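Local coordinates for CLIP-associating protein 2 (Mus musculus, PDB 3WOZ) that probably binds tubulin through this HEAT-repeat TOG domain and contributes to the control of microtubule dynamics, at residues A[151-165]-A[194-207]. Residues are numbered along the deposited sequence; the frame is centred on the assembly and turned at random.
Sequences IETLAKQMDPRDFTN and SVLISLFELNTPEF
Helix 151-155 and helix 194-202 run side by side in the same direction, their axes 8.9 Å apart at closest approach and inclined by 21°. The small side chains of A155 and S198 meet, CB to CB, at 3.8 Å. I151 packs its CB and CG2 against the two methyls of V195, while the stem of E152 lies along S194 and S198; its carboxylate rests by the S194 side chain and forms a salt bridge with K156, one turn on. At the end of helix 194-202, L202 sets its two methyls against the turn that follows helix 141-155, CD2 meeting the selenomethionine methyl M158 CE at 3.7 Å and also F163 CB, and CD1 resting by the carbonyl oxygens of A155 and M158. Stacked, roughly parallel helices of this kind build the HEAT-repeat solenoid of a TOG domain. At the junction of helices 186-202 and 204-212, N203 OD1 caps the second helix through E206 N, and ND2 donates to P160 O (2.8 Å), which F163 N reaches from the opposite face of the carbonyl. F163 extends away from its own backbone N (chi1 171°), which brings one ring face over L199 CB and CZ to 3.6 Å from F207 CD2. E206 OE1 takes N165 N on its anti lone pair at 2.7 Å, nearly straight at 176°, while OE2 forms a longer salt bridge with R161 NH1 (3.5 Å).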
loop_
_atom_site.group_PDB
_atom_site.type_symbol
_atom_site.label_atom_id
_atom_site.label_comp_id
_atom_site.label_asym_id
_atom_site.label_seq_id
_atom_site.Cartn_x
_atom_site.Cartn_y
_atom_site.Cartn_z
ATOM N N ILE A 151 -2.265 0.197 7.780
ATOM C CA ILE A 151 -3.333 -0.576 8.441
ATOM C C ILE A 151 -4.084 0.321 9.404
ATOM O O ILE A 151 -5.299 0.455 9.310
ATOM C CB ILE A 151 -2.813 -1.778 9.291
ATOM C CG1 ILE A 151 -1.704 -2.572 8.590
ATOM C CG2 ILE A 151 -3.984 -2.669 9.751
ATOM C CD1 ILE A 151 -2.145 -3.492 7.506
ATOM N N GLU A 152 -3.344 0.932 10.329
ATOM C CA GLU A 152 -3.934 1.776 11.359
ATOM C C GLU A 152 -4.842 2.851 10.764
ATOM O O GLU A 152 -5.959 3.043 11.237
ATOM C CB GLU A 152 -2.861 2.426 12.235
ATOM C CG GLU A 152 -3.364 2.710 13.649
ATOM C CD GLU A 152 -2.931 4.054 14.196
ATOM O OE1 GLU A 152 -1.803 4.506 13.894
ATOM O OE2 GLU A 152 -3.727 4.655 14.954
ATOM N N THR A 153 -4.366 3.538 9.726
ATOM C CA THR A 153 -5.150 4.602 9.085
ATOM C C THR A 153 -6.379 4.035 8.364
ATOM O O THR A 153 -7.453 4.635 8.392
ATOM C CB THR A 153 -4.285 5.440 8.123
ATOM O OG1 THR A 153 -3.067 5.812 8.780
ATOM C CG2 THR A 153 -5.017 6.699 7.681
ATOM N N LEU A 154 -6.219 2.870 7.736
ATOM C CA LEU A 154 -7.328 2.203 7.051
ATOM C C LEU A 154 -8.400 1.768 8.048
ATOM O O LEU A 154 -9.593 1.822 7.748
ATOM C CB LEU A 154 -6.834 0.996 6.239
ATOM C CG LEU A 154 -7.857 0.318 5.316
ATOM C CD1 LEU A 154 -8.224 1.216 4.137
ATOM C CD2 LEU A 154 -7.343 -1.025 4.820
ATOM N N ALA A 155 -7.959 1.353 9.233
ATOM C CA ALA A 155 -8.860 0.916 10.297
ATOM C C ALA A 155 -9.766 2.040 10.796
ATOM O O ALA A 155 -10.888 1.783 11.238
ATOM C CB ALA A 155 -8.065 0.319 11.450
ATOM N N LYS A 156 -9.278 3.279 10.715
ATOM C CA LYS A 156 -10.041 4.459 11.125
ATOM C C LYS A 156 -11.163 4.816 10.148
ATOM O O LYS A 156 -12.059 5.590 10.485
ATOM C CB LYS A 156 -9.119 5.676 11.318
ATOM C CG LYS A 156 -7.910 5.455 12.233
ATOM C CD LYS A 156 -8.314 5.074 13.654
ATOM C CE LYS A 156 -7.109 4.662 14.489
ATOM N NZ LYS A 156 -6.241 5.823 14.840
ATOM N N GLN A 157 -11.108 4.264 8.940
ATOM C CA GLN A 157 -12.120 4.553 7.924
ATOM C C GLN A 157 -12.955 3.329 7.514
ATOM O O GLN A 157 -13.894 3.444 6.726
ATOM C CB GLN A 157 -11.480 5.230 6.698
ATOM C CG GLN A 157 -10.521 4.358 5.882
ATOM C CD GLN A 157 -9.950 5.075 4.663
ATOM O OE1 GLN A 157 -9.388 6.163 4.775
ATOM N NE2 GLN A 157 -10.081 4.457 3.495
HETATM N N MSE A 158 -12.610 2.164 8.055
HETATM C CA MSE A 158 -13.278 0.910 7.706
HETATM C C MSE A 158 -14.645 0.734 8.357
HETATM O O MSE A 158 -14.958 1.377 9.358
HETATM C CB MSE A 158 -12.403 -0.275 8.106
HETATM C CG MSE A 158 -11.479 -0.773 7.026
HETATM SE SE MSE A 158 -10.104 -1.911 7.782
HETATM C CE MSE A 158 -11.122 -3.538 8.137
ATOM N N ASP A 159 -15.449 -0.146 7.768
ATOM C CA ASP A 159 -16.638 -0.686 8.424
ATOM C C ASP A 159 -16.207 -1.852 9.306
ATOM O O ASP A 159 -15.247 -2.542 8.972
ATOM C CB ASP A 159 -17.645 -1.187 7.386
ATOM C CG ASP A 159 -18.525 -0.084 6.835
ATOM O OD1 ASP A 159 -18.644 0.985 7.479
ATOM O OD2 ASP A 159 -19.114 -0.299 5.753
ATOM N N PRO A 160 -16.908 -2.076 10.437
ATOM C CA PRO A 160 -16.608 -3.219 11.309
ATOM C C PRO A 160 -16.582 -4.579 10.592
ATOM O O PRO A 160 -15.745 -5.421 10.915
ATOM C CB PRO A 160 -17.740 -3.174 12.338
ATOM C CG PRO A 160 -18.080 -1.727 12.436
ATOM C CD PRO A 160 -17.913 -1.178 11.042
ATOM N N ARG A 161 -17.467 -4.784 9.617
ATOM C CA ARG A 161 -17.540 -6.074 8.919
ATOM C C ARG A 161 -16.534 -6.210 7.766
ATOM O O ARG A 161 -16.583 -7.173 6.992
ATOM C CB ARG A 161 -18.982 -6.382 8.468
ATOM C CG ARG A 161 -19.293 -7.863 8.131
ATOM C CD ARG A 161 -18.559 -8.880 9.025
ATOM N NE ARG A 161 -18.942 -8.797 10.434
ATOM C CZ ARG A 161 -18.140 -9.095 11.455
ATOM N NH1 ARG A 161 -16.889 -9.488 11.240
ATOM N NH2 ARG A 161 -18.583 -8.988 12.702
ATOM N N ASP A 162 -15.610 -5.255 7.668
ATOM C CA ASP A 162 -14.474 -5.389 6.760
ATOM C C ASP A 162 -13.376 -6.212 7.438
ATOM O O ASP A 162 -12.450 -6.690 6.783
ATOM C CB ASP A 162 -13.933 -4.017 6.348
ATOM C CG ASP A 162 -14.893 -3.238 5.464
ATOM O OD1 ASP A 162 -14.836 -1.991 5.498
ATOM O OD2 ASP A 162 -15.695 -3.856 4.732
ATOM N N PHE A 163 -13.494 -6.364 8.755
ATOM C CA PHE A 163 -12.539 -7.122 9.552
ATOM C C PHE A 163 -13.184 -8.391 10.115
ATOM O O PHE A 163 -14.076 -8.322 10.964
ATOM C CB PHE A 163 -11.976 -6.246 10.673
ATOM C CG PHE A 163 -11.141 -6.996 11.676
ATOM C CD1 PHE A 163 -11.611 -7.208 12.968
ATOM C CD2 PHE A 163 -9.886 -7.488 11.333
ATOM C CE1 PHE A 163 -10.840 -7.899 13.905
ATOM C CE2 PHE A 163 -9.112 -8.183 12.264
ATOM C CZ PHE A 163 -9.592 -8.390 13.549
ATOM N N THR A 164 -12.723 -9.545 9.633
ATOM C CA THR A 164 -13.280 -10.837 10.037
ATOM C C THR A 164 -12.217 -11.794 10.581
ATOM O O THR A 164 -11.048 -11.743 10.180
ATOM C CB THR A 164 -14.035 -11.538 8.879
ATOM O OG1 THR A 164 -13.186 -11.626 7.730
ATOM C CG2 THR A 164 -15.300 -10.778 8.509
ATOM N N ASN A 165 -12.642 -12.663 11.496
ATOM C CA ASN A 165 -11.786 -13.702 12.056
ATOM C C ASN A 165 -11.632 -14.868 11.082
ATOM O O ASN A 165 -12.355 -15.865 11.160
ATOM C CB ASN A 165 -12.326 -14.179 13.415
ATOM C CG ASN A 165 -11.408 -15.187 14.099
ATOM O OD1 ASN A 165 -10.217 -15.263 13.805
ATOM N ND2 ASN A 165 -11.968 -15.964 15.019
ATOM N N SER A 194 -0.754 0.382 18.057
ATOM C CA SER A 194 -1.808 1.176 17.443
ATOM C C SER A 194 -2.661 0.333 16.496
ATOM O O SER A 194 -3.881 0.485 16.471
ATOM C CB SER A 194 -1.222 2.398 16.724
ATOM O OG SER A 194 -0.295 2.011 15.725
ATOM N N VAL A 195 -2.025 -0.562 15.738
ATOM C CA VAL A 195 -2.755 -1.472 14.846
ATOM C C VAL A 195 -3.683 -2.398 15.638
ATOM O O VAL A 195 -4.870 -2.497 15.331
ATOM C CB VAL A 195 -1.809 -2.277 13.919
ATOM C CG1 VAL A 195 -2.524 -3.473 13.290
ATOM C CG2 VAL A 195 -1.265 -1.378 12.828
ATOM N N LEU A 196 -3.142 -3.042 16.671
ATOM C CA LEU A 196 -3.930 -3.933 17.528
ATOM C C LEU A 196 -5.051 -3.183 18.239
ATOM O O LEU A 196 -6.174 -3.678 18.318
ATOM C CB LEU A 196 -3.036 -4.662 18.538
ATOM C CG LEU A 196 -2.006 -5.647 17.978
ATOM C CD1 LEU A 196 -1.143 -6.209 19.094
ATOM C CD2 LEU A 196 -2.666 -6.776 17.197
ATOM N N ILE A 197 -4.740 -1.988 18.733
ATOM C CA ILE A 197 -5.722 -1.115 19.372
ATOM C C ILE A 197 -6.856 -0.768 18.405
ATOM O O ILE A 197 -8.032 -0.952 18.731
ATOM C CB ILE A 197 -5.064 0.190 19.923
ATOM C CG1 ILE A 197 -4.195 -0.102 21.158
ATOM C CG2 ILE A 197 -6.112 1.271 20.223
ATOM C CD1 ILE A 197 -4.959 -0.514 22.417
ATOM N N SER A 198 -6.494 -0.281 17.219
ATOM C CA SER A 198 -7.479 0.149 16.225
ATOM C C SER A 198 -8.388 -0.989 15.758
ATOM O O SER A 198 -9.594 -0.795 15.627
ATOM C CB SER A 198 -6.804 0.836 15.032
ATOM O OG SER A 198 -5.759 0.042 14.499
ATOM N N LEU A 199 -7.814 -2.166 15.517
ATOM C CA LEU A 199 -8.605 -3.332 15.108
ATOM C C LEU A 199 -9.545 -3.803 16.220
ATOM O O LEU A 199 -10.671 -4.224 15.947
ATOM C CB LEU A 199 -7.709 -4.481 14.635
ATOM C CG LEU A 199 -6.843 -4.272 13.385
ATOM C CD1 LEU A 199 -6.053 -5.534 13.073
ATOM C CD2 LEU A 199 -7.664 -3.842 12.170
ATOM N N PHE A 200 -9.082 -3.716 17.466
ATOM C CA PHE A 200 -9.912 -4.047 18.628
ATOM C C PHE A 200 -11.096 -3.089 18.736
ATOM O O PHE A 200 -12.236 -3.528 18.884
ATOM C CB PHE A 200 -9.079 -4.027 19.916
ATOM C CG PHE A 200 -9.859 -4.382 21.159
ATOM C CD1 PHE A 200 -10.126 -5.713 21.478
ATOM C CD2 PHE A 200 -10.314 -3.387 22.018
ATOM C CE1 PHE A 200 -10.843 -6.044 22.626
ATOM C CE2 PHE A 200 -11.032 -3.710 23.170
ATOM C CZ PHE A 200 -11.293 -5.040 23.474
ATOM N N GLU A 201 -10.820 -1.789 18.642
ATOM C CA GLU A 201 -11.858 -0.761 18.735
ATOM C C GLU A 201 -12.788 -0.733 17.521
ATOM O O GLU A 201 -13.928 -0.274 17.623
ATOM C CB GLU A 201 -11.238 0.621 18.979
ATOM C CG GLU A 201 -10.736 0.830 20.409
ATOM C CD GLU A 201 -10.187 2.229 20.663
ATOM O OE1 GLU A 201 -9.109 2.332 21.285
ATOM O OE2 GLU A 201 -10.826 3.222 20.248
ATOM N N LEU A 202 -12.307 -1.227 16.381
ATOM C CA LEU A 202 -13.119 -1.304 15.169
ATOM C C LEU A 202 -14.202 -2.374 15.284
ATOM O O LEU A 202 -15.378 -2.109 15.030
ATOM C CB LEU A 202 -12.245 -1.568 13.936
ATOM C CG LEU A 202 -12.973 -1.858 12.620
ATOM C CD1 LEU A 202 -13.634 -0.605 12.060
ATOM C CD2 LEU A 202 -12.025 -2.461 11.606
ATOM N N ASN A 203 -13.791 -3.583 15.660
ATOM C CA ASN A 203 -14.710 -4.705 15.808
ATOM C C ASN A 203 -14.312 -5.562 17.006
ATOM O O ASN A 203 -13.621 -6.573 16.861
ATOM C CB ASN A 203 -14.748 -5.538 14.522
ATOM C CG ASN A 203 -15.944 -6.472 14.460
ATOM O OD1 ASN A 203 -16.448 -6.935 15.485
ATOM N ND2 ASN A 203 -16.395 -6.765 13.250
ATOM N N THR A 204 -14.750 -5.135 18.189
ATOM C CA THR A 204 -14.413 -5.805 19.446
ATOM C C THR A 204 -14.759 -7.307 19.448
ATOM O O THR A 204 -13.856 -8.131 19.614
ATOM C CB THR A 204 -15.027 -5.069 20.670
ATOM O OG1 THR A 204 -14.644 -3.688 20.643
ATOM C CG2 THR A 204 -14.558 -5.695 21.977
ATOM N N PRO A 205 -16.048 -7.669 19.243
ATOM C CA PRO A 205 -16.417 -9.089 19.306
ATOM C C PRO A 205 -15.615 -9.980 18.356
ATOM O O PRO A 205 -15.127 -11.031 18.774
ATOM C CB PRO A 205 -17.901 -9.083 18.923
ATOM C CG PRO A 205 -18.380 -7.747 19.340
ATOM C CD PRO A 205 -17.237 -6.823 19.018
ATOM N N GLU A 206 -15.457 -9.551 17.105
ATOM C CA GLU A 206 -14.708 -10.325 16.114
ATOM C C GLU A 206 -13.217 -10.407 16.448
ATOM O O GLU A 206 -12.552 -11.381 16.091
ATOM C CB GLU A 206 -14.921 -9.756 14.707
ATOM C CG GLU A 206 -14.503 -10.681 13.566
ATOM C CD GLU A 206 -15.522 -11.777 13.249
ATOM O OE1 GLU A 206 -15.223 -12.618 12.376
ATOM O OE2 GLU A 206 -16.616 -11.802 13.855
ATOM N N PHE A 207 -12.700 -9.386 17.131
ATOM C CA PHE A 207 -11.307 -9.390 17.578
ATOM C C PHE A 207 -11.113 -10.267 18.812
ATOM O O PHE A 207 -10.054 -10.872 18.985
ATOM C CB PHE A 207 -10.802 -7.972 17.863
ATOM C CG PHE A 207 -9.306 -7.883 17.996
ATOM C CD1 PHE A 207 -8.693 -7.999 19.240
ATOM C CD2 PHE A 207 -8.507 -7.696 16.874
ATOM C CE1 PHE A 207 -7.313 -7.924 19.363
ATOM C CE2 PHE A 207 -7.123 -7.622 16.989
ATOM C CZ PHE A 207 -6.526 -7.736 18.236
#